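Local coordinates for protein Beta/alpha-amylase (Paenibacillus polymyxa, PDB 3VOC) that hydrolyses alpha-1,4-glucosidic linkages of starch, its family 14 beta-amylase domain, described here, releasing successive maltose units from non-reducing chain ends, at residues D112-A117 with R180-A185; W175-R180 with L283-N288; M287-M292 with P333-P338. One frame throughout, in Å; residues are numbered along the deposited sequence. Where two conformers were deposited one is given.

Overall arrangement
The three contacts tie together loops of one TIM barrel, the beta-amylase domain of a longer amylase precursor. Contact 2 is the middle one: it shares R180 with contact 1, about 15 Å away between centres, and M287 and N288 with contact 3, about 7 Å away. The loop after strand 153-156 thus meets the hairpin turn 112-117 at one end and the loop after strand 275-279 at the other, which in turn meets the loop after strand 318-321. Contact 2 holds H284, which probably binds substrate, and contact 3 reaches it through S336, whose OG lies 2.7 Å from H284 ND1. Contact 1 is more remote, with R180 about 12 Å from H284 between side chains.

Contact 1: D112-A117 with R180-A185; sequences DESGYA and RGKFQA
E113 and R180 reach for each other tip to tip, their carboxylate and guanidinium planes only 24° apart. The grip is end-on: R180 NH1 and NH2 both converge on the syn lone pair of E113 OE2, at 3.1 and 2.9 Å, with OE2 almost in the guanidinium plane. The anti side of the same oxygen takes the backbone N of F183, 2.9 Å from E113 OE2. Three donors on one atom would be expected to favour the ionised carboxylate. The R180 chain, bent at chi2, also carries a salt bridge from NE to D229.

E113 sits in the turn of a small beta hairpin, strands 110-111 and 117-118, a type I beta turn from D112 to G115. D112 OD1 accepts from S114 N, within the turn, making an Asx turn, and from Y116 N just beyond it. K182, extended beyond CG, crosses D112 obliquely and brings NZ to 2.8 Å from S114 OG, a hydrogen bond. A water bridges K182 NZ to D112 OD2. Q184 doubles back at chi2 (-67°), so that its NE2 comes 3.2 Å from D112 CB while donating to K182 O, and a second water joins that NE2 to D112 OD2.

Contact 2: W175-R180 with L283-N288; sequences WSYPGR and LHWQMN
Neither segment has regular secondary structure, and they come closest where the 175-180 loop turns at P178, which follows a cis peptide bond; P178 CA lies 6.3 Å from W285 CA. Within that loop G179 N donates to S176 O, and the carbonyls of P178 and G179 are left facing the other segment. Q286, bent at chi2, sends NE2 straight to P178 O, 2.7 Å away at an N-H...O angle of 174°. W285 NE1 meets G179 O at 2.8 Å. That oxygen also takes W175 NE1, so two indole N-H groups share one carbonyl. The rings meet tip to tip, 3.8 Å from W175 CZ2 to W285 CZ2. Each indole holds G179 O near its ring plane, which fixes how both rings are turned.

Y177 closes a face of W285 with its edge: Y177 CE1 stands 3.4 Å from W285 CG in an edge-to-face pair, planes at 62°. Y177 OH continues to the edge of H284, whose CE1 is 3.4 Å away, and W285 CE3 lies over the H284 ring. H284 ND1 is hydrogen-bonded to S336 OG. These are loops beyond strands 153-156 and 275-279 of a TIM barrel, packed together beside H284 of the second loop, which probably binds substrate, as in related beta-amylases.

Contact 3: M287-M292 with P333-P338; sequences MNNPAM and PNYSLP
Two loops of the TIM barrel meet here, one running from strand 275-279 to helix 295-300 and the other from strand 318-321 to helix 338-352, with L337 at the N-cap position of the latter helix. Their touching parts run in nearly opposite directions, 158° apart. One backbone hydrogen bond joins them: M287 N donates to Y335 O at 2.9 Å, nearly along the C=O axis although the N-H...O angle is a modest 134°.

Y335 makes the largest contribution. With CG anti to the carbonyl carbon, beside its own N, its ring lies against the backbone of the 287-292 loop. N289 CA sits over the ring centre in a CH-pi contact, 3.6 Å from the Y335 centroid and close to the ring normal. P290 crosses the far end of the tyrosine at about a right angle, its CD 3.6 Å from Y335 OH. The carboxamide of N288 stands almost upright to the Y335 ring, the planes 78° apart, with N288 OD1 at the ring edge and 3.2 Å from Y335 CB. Its ND2 donates to G330 O, outside the two segments, which would help fix the turn of the amide. L337 CD1 also touches the amide, 3.6 Å from N288 OD1.

S336 turns away from the 287-292 segment, its hydroxyl serving H284. The loop therefore meets its neighbour with Y335 and L337, while S336 could steady the histidine from a second shell. At the start of helix 338-352 M287 crosses L337 obliquely. The bend at chi3 folds M287 CE against the leucine, and the extended chi2 brings M287 SD alongside the same residue, 3.7 Å from L337 CB and 3.3 Å from L337 O.

Contact 1: D112-A117 with R180-A185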
# COMPACT_ATOMS: atom_id res chain seq x y z
N ASP A 112 11.46 15.05 -1.05
CA ASP A 112 11.36 14.98 -2.50
C ASP A 112 12.41 15.79 -3.25
O ASP A 112 13.28 16.39 -2.63
CB ASP A 112 9.93 15.28 -2.98
CG ASP A 112 9.56 16.77 -2.97
OD1 ASP A 112 10.42 17.66 -2.77
OD2 ASP A 112 8.37 17.05 -3.20
N GLU A 113 12.32 15.78 -4.58
CA GLU A 113 13.26 16.47 -5.47
C GLU A 113 13.40 17.97 -5.18
O GLU A 113 14.44 18.55 -5.46
CB GLU A 113 12.85 16.28 -6.93
CG GLU A 113 12.84 14.81 -7.38
CD GLU A 113 12.31 14.64 -8.79
OE1 GLU A 113 12.38 15.61 -9.59
OE2 GLU A 113 11.84 13.54 -9.10
N SER A 114 12.36 18.57 -4.59
CA SER A 114 12.36 20.01 -4.28
C SER A 114 12.57 20.34 -2.80
O SER A 114 12.44 21.50 -2.38
CB SER A 114 11.04 20.64 -4.77
OG SER A 114 10.80 20.32 -6.13
N GLY A 115 12.87 19.32 -1.99
CA GLY A 115 13.11 19.52 -0.57
C GLY A 115 11.87 19.39 0.32
O GLY A 115 11.95 19.61 1.52
N TYR A 116 10.72 19.03 -0.26
CA TYR A 116 9.51 18.87 0.55
C TYR A 116 9.56 17.60 1.41
O TYR A 116 9.76 16.51 0.88
CB TYR A 116 8.24 18.90 -0.30
CG TYR A 116 6.98 18.86 0.54
CD1 TYR A 116 6.38 20.04 0.99
CD2 TYR A 116 6.41 17.64 0.90
CE1 TYR A 116 5.22 19.99 1.78
CE2 TYR A 116 5.27 17.58 1.68
CZ TYR A 116 4.68 18.76 2.12
OH TYR A 116 3.56 18.67 2.90
N ALA A 117 9.36 17.77 2.72
CA ALA A 117 9.44 16.65 3.67
C ALA A 117 8.06 16.02 3.87
O ALA A 117 7.07 16.73 4.12
CB ALA A 117 10.00 17.11 5.02
N ARG A 180 3.51 13.10 -12.56
CA ARG A 180 4.18 11.82 -12.28
C ARG A 180 4.60 11.75 -10.82
O ARG A 180 4.94 10.68 -10.32
CB ARG A 180 5.40 11.60 -13.19
CG ARG A 180 6.48 12.63 -13.02
CD ARG A 180 7.91 12.08 -13.09
NE ARG A 180 8.76 13.20 -12.71
CZ ARG A 180 9.65 13.20 -11.72
NH1 ARG A 180 9.93 12.09 -11.04
NH2 ARG A 180 10.29 14.33 -11.45
N GLY A 181 4.57 12.90 -10.15
CA GLY A 181 5.08 13.00 -8.79
C GLY A 181 6.58 13.21 -8.82
O GLY A 181 7.14 13.68 -9.83
N LYS A 182 7.25 12.86 -7.71
CA LYS A 182 8.69 13.12 -7.58
C LYS A 182 9.37 11.97 -6.85
O LYS A 182 8.74 11.31 -6.01
CB LYS A 182 8.94 14.43 -6.83
CG LYS A 182 8.54 15.68 -7.61
CD LYS A 182 8.67 16.96 -6.82
CE LYS A 182 8.15 18.16 -7.64
NZ LYS A 182 8.28 19.43 -6.84
N PHE A 183 10.65 11.73 -7.18
CA PHE A 183 11.51 10.83 -6.40
C PHE A 183 11.61 11.31 -4.95
O PHE A 183 11.55 12.51 -4.69
CB PHE A 183 12.91 10.70 -7.03
CG PHE A 183 12.92 9.95 -8.35
CD1 PHE A 183 13.36 10.58 -9.50
CD2 PHE A 183 12.52 8.63 -8.42
CE1 PHE A 183 13.37 9.90 -10.72
CE2 PHE A 183 12.53 7.93 -9.65
CZ PHE A 183 12.96 8.57 -10.80
N GLN A 184 11.80 10.37 -4.02
CA GLN A 184 11.65 10.63 -2.59
C GLN A 184 12.89 10.17 -1.82
O GLN A 184 12.78 9.57 -0.73
CB GLN A 184 10.40 9.90 -2.07
CG GLN A 184 9.09 10.36 -2.74
CD GLN A 184 8.74 11.80 -2.39
OE1 GLN A 184 8.94 12.22 -1.26
NE2 GLN A 184 8.23 12.56 -3.37
N ALA A 185 14.06 10.43 -2.39
CA ALA A 185 15.31 9.95 -1.82
C ALA A 185 16.25 11.11 -1.51
O ALA A 185 17.47 10.97 -1.66
CB ALA A 185 15.99 8.96 -2.80
O HOH W 1 6.54 15.03 -3.32
O HOH W 2 7.53 19.35 -4.08
O HOH W 3 8.18 14.45 0.04

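Contact 2: W175-R180 with L283-N288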
# COMPACT_ATOMS: atom_id res chain seq x y z
N TRP A 175 1.57 18.50 -5.88
CA TRP A 175 1.16 17.53 -6.89
C TRP A 175 -0.31 17.71 -7.26
O TRP A 175 -1.13 17.94 -6.39
CB TRP A 175 1.39 16.10 -6.39
CG TRP A 175 0.88 15.05 -7.32
CD1 TRP A 175 1.55 14.51 -8.38
CD2 TRP A 175 -0.43 14.45 -7.31
NE1 TRP A 175 0.74 13.59 -9.03
CE2 TRP A 175 -0.48 13.54 -8.39
CE3 TRP A 175 -1.56 14.60 -6.50
CZ2 TRP A 175 -1.62 12.76 -8.68
CZ3 TRP A 175 -2.70 13.83 -6.79
CH2 TRP A 175 -2.72 12.93 -7.86
N SER A 176 -0.63 17.58 -8.54
CA SER A 176 -2.01 17.36 -8.98
C SER A 176 -2.01 16.36 -10.13
O SER A 176 -1.06 16.26 -10.91
CB SER A 176 -2.69 18.67 -9.39
OG SER A 176 -1.99 19.27 -10.45
N TYR A 177 -3.08 15.58 -10.23
CA TYR A 177 -3.20 14.57 -11.27
C TYR A 177 -3.16 15.31 -12.63
O TYR A 177 -3.72 16.40 -12.73
CB TYR A 177 -4.52 13.83 -11.08
CG TYR A 177 -4.73 12.66 -12.01
CD1 TYR A 177 -4.10 11.43 -11.77
CD2 TYR A 177 -5.58 12.77 -13.12
CE1 TYR A 177 -4.30 10.35 -12.62
CE2 TYR A 177 -5.80 11.68 -13.98
CZ TYR A 177 -5.15 10.47 -13.71
OH TYR A 177 -5.33 9.39 -14.54
N PRO A 178 -2.48 14.75 -13.65
CA PRO A 178 -1.76 13.47 -13.72
C PRO A 178 -0.24 13.60 -13.55
O PRO A 178 0.51 12.94 -14.26
CB PRO A 178 -2.07 13.00 -15.14
CG PRO A 178 -2.03 14.34 -15.95
CD PRO A 178 -2.48 15.43 -14.96
N GLY A 179 0.21 14.46 -12.64
CA GLY A 179 1.65 14.65 -12.40
C GLY A 179 2.30 13.32 -12.06
O GLY A 179 1.72 12.48 -11.36
N ARG A 180 3.51 13.10 -12.56
CA ARG A 180 4.18 11.82 -12.28
C ARG A 180 4.60 11.75 -10.82
O ARG A 180 4.94 10.68 -10.32
CB ARG A 180 5.40 11.60 -13.19
CG ARG A 180 6.48 12.63 -13.02
CD ARG A 180 7.91 12.08 -13.09
NE ARG A 180 8.76 13.20 -12.71
CZ ARG A 180 9.65 13.20 -11.72
NH1 ARG A 180 9.93 12.09 -11.04
NH2 ARG A 180 10.29 14.33 -11.45
N LEU A 283 -0.24 2.80 -9.93
CA LEU A 283 0.26 4.08 -10.41
C LEU A 283 0.08 4.12 -11.93
O LEU A 283 1.04 4.05 -12.70
CB LEU A 283 1.71 4.28 -9.95
CG LEU A 283 1.89 4.27 -8.41
CD1 LEU A 283 3.37 4.25 -8.05
CD2 LEU A 283 1.23 5.53 -7.79
N HIS A 284 -1.20 4.21 -12.32
CA HIS A 284 -1.67 3.91 -13.66
C HIS A 284 -1.50 5.05 -14.66
O HIS A 284 -1.73 4.86 -15.86
CB HIS A 284 -3.15 3.48 -13.62
CG HIS A 284 -4.07 4.51 -13.03
ND1 HIS A 284 -4.54 5.59 -13.74
CD2 HIS A 284 -4.60 4.62 -11.79
CE1 HIS A 284 -5.31 6.33 -12.96
NE2 HIS A 284 -5.36 5.77 -11.77
N TRP A 285 -1.10 6.23 -14.19
CA TRP A 285 -1.00 7.39 -15.08
C TRP A 285 0.45 7.66 -15.49
O TRP A 285 1.38 7.23 -14.81
CB TRP A 285 -1.67 8.62 -14.45
CG TRP A 285 -1.13 9.09 -13.13
CD1 TRP A 285 -0.30 10.16 -12.92
CD2 TRP A 285 -1.44 8.56 -11.82
NE1 TRP A 285 -0.06 10.30 -11.57
CE2 TRP A 285 -0.74 9.34 -10.88
CE3 TRP A 285 -2.22 7.49 -11.37
CZ2 TRP A 285 -0.80 9.09 -9.50
CZ3 TRP A 285 -2.29 7.24 -9.98
CH2 TRP A 285 -1.57 8.04 -9.07
N GLN A 286 0.63 8.34 -16.63
CA GLN A 286 1.96 8.48 -17.28
C GLN A 286 2.61 7.15 -17.67
O GLN A 286 3.83 7.07 -17.86
CB GLN A 286 2.92 9.33 -16.43
CG GLN A 286 2.33 10.68 -16.00
CD GLN A 286 1.85 11.52 -17.19
OE1 GLN A 286 2.16 11.23 -18.34
NE2 GLN A 286 1.07 12.55 -16.90
N MET A 287 1.80 6.09 -17.81
CA MET A 287 2.35 4.81 -18.22
C MET A 287 2.94 4.89 -19.62
O MET A 287 4.06 4.43 -19.84
CB MET A 287 1.28 3.70 -18.14
CG MET A 287 0.99 3.23 -16.70
SD MET A 287 -0.42 2.10 -16.67
CE MET A 287 0.28 0.66 -17.50
N ASN A 288 2.20 5.47 -20.57
CA ASN A 288 2.66 5.51 -21.96
C ASN A 288 3.00 6.92 -22.47
O ASN A 288 2.97 7.17 -23.66
CB ASN A 288 1.63 4.84 -22.90
CG ASN A 288 0.29 5.52 -22.87
OD1 ASN A 288 -0.20 5.86 -21.80
ND2 ASN A 288 -0.31 5.72 -24.05

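Contact 3: M287-M292 with P333-P338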
# COMPACT_ATOMS: atom_id res chain seq x y z
N MET A 287 1.80 6.09 -17.81
CA MET A 287 2.35 4.81 -18.22
C MET A 287 2.94 4.89 -19.62
O MET A 287 4.06 4.43 -19.84
CB MET A 287 1.28 3.70 -18.14
CG MET A 287 0.99 3.23 -16.70
SD MET A 287 -0.42 2.10 -16.67
CE MET A 287 0.28 0.66 -17.50
N ASN A 288 2.20 5.47 -20.57
CA ASN A 288 2.66 5.51 -21.96
C ASN A 288 3.00 6.92 -22.47
O ASN A 288 2.97 7.17 -23.66
CB ASN A 288 1.63 4.84 -22.90
CG ASN A 288 0.29 5.52 -22.87
OD1 ASN A 288 -0.20 5.86 -21.80
ND2 ASN A 288 -0.31 5.72 -24.05
N ASN A 289 3.35 7.82 -21.55
CA ASN A 289 3.84 9.14 -21.92
C ASN A 289 5.15 8.97 -22.70
O ASN A 289 6.09 8.36 -22.21
CB ASN A 289 4.05 9.99 -20.66
CG ASN A 289 4.37 11.46 -20.97
OD1 ASN A 289 3.77 12.37 -20.41
ND2 ASN A 289 5.34 11.68 -21.83
N PRO A 290 5.21 9.50 -23.94
CA PRO A 290 6.43 9.30 -24.74
C PRO A 290 7.70 9.87 -24.08
O PRO A 290 8.78 9.29 -24.21
CB PRO A 290 6.12 10.01 -26.06
CG PRO A 290 5.02 10.99 -25.73
CD PRO A 290 4.22 10.34 -24.63
N ALA A 291 7.55 10.99 -23.37
CA ALA A 291 8.69 11.71 -22.77
C ALA A 291 9.08 11.19 -21.38
O ALA A 291 10.23 11.36 -20.95
CB ALA A 291 8.38 13.23 -22.70
N MET A 292 8.15 10.58 -20.66
CA MET A 292 8.44 10.03 -19.34
C MET A 292 7.71 8.69 -19.10
O MET A 292 6.92 8.58 -18.15
CB MET A 292 8.11 11.05 -18.24
CG MET A 292 6.67 11.60 -18.28
SD MET A 292 6.13 12.50 -16.81
CE MET A 292 7.39 13.79 -16.80
N PRO A 333 -3.63 14.00 -21.79
CA PRO A 333 -2.36 14.08 -21.09
C PRO A 333 -2.18 13.09 -19.92
O PRO A 333 -1.14 13.12 -19.27
CB PRO A 333 -2.37 15.52 -20.55
CG PRO A 333 -3.82 15.76 -20.20
CD PRO A 333 -4.64 14.91 -21.20
N ASN A 334 -3.17 12.25 -19.64
CA ASN A 334 -3.11 11.38 -18.45
C ASN A 334 -2.26 10.13 -18.64
O ASN A 334 -1.68 9.59 -17.67
CB ASN A 334 -4.52 10.99 -17.99
CG ASN A 334 -5.35 12.19 -17.58
OD1 ASN A 334 -4.80 13.25 -17.25
ND2 ASN A 334 -6.66 12.05 -17.60
N TYR A 335 -2.21 9.69 -19.90
CA TYR A 335 -1.48 8.50 -20.31
C TYR A 335 -1.75 7.35 -19.35
O TYR A 335 -0.83 6.74 -18.80
CB TYR A 335 0.01 8.80 -20.44
CG TYR A 335 0.33 9.73 -21.60
CD1 TYR A 335 0.31 9.26 -22.92
CD2 TYR A 335 0.64 11.07 -21.37
CE1 TYR A 335 0.60 10.11 -23.99
CE2 TYR A 335 0.94 11.93 -22.44
CZ TYR A 335 0.93 11.44 -23.74
OH TYR A 335 1.21 12.27 -24.79
N SER A 336 -3.04 7.06 -19.16
CA SER A 336 -3.50 6.17 -18.09
C SER A 336 -3.98 4.84 -18.66
O SER A 336 -4.92 4.79 -19.44
CB SER A 336 -4.63 6.85 -17.31
OG SER A 336 -5.19 5.96 -16.37
N LEU A 337 -3.34 3.75 -18.23
CA LEU A 337 -3.69 2.42 -18.71
C LEU A 337 -3.87 1.43 -17.54
O LEU A 337 -3.16 0.43 -17.46
CB LEU A 337 -2.62 1.92 -19.69
CG LEU A 337 -2.49 2.69 -21.01
CD1 LEU A 337 -1.16 2.35 -21.71
CD2 LEU A 337 -3.70 2.41 -21.93
N PRO A 338 -4.83 1.72 -16.63
CA PRO A 338 -4.98 0.90 -15.42
C PRO A 338 -5.38 -0.53 -15.70
O PRO A 338 -5.01 -1.41 -14.94
CB PRO A 338 -6.09 1.62 -14.63
CG PRO A 338 -6.83 2.44 -15.66
CD PRO A 338 -5.78 2.85 -16.66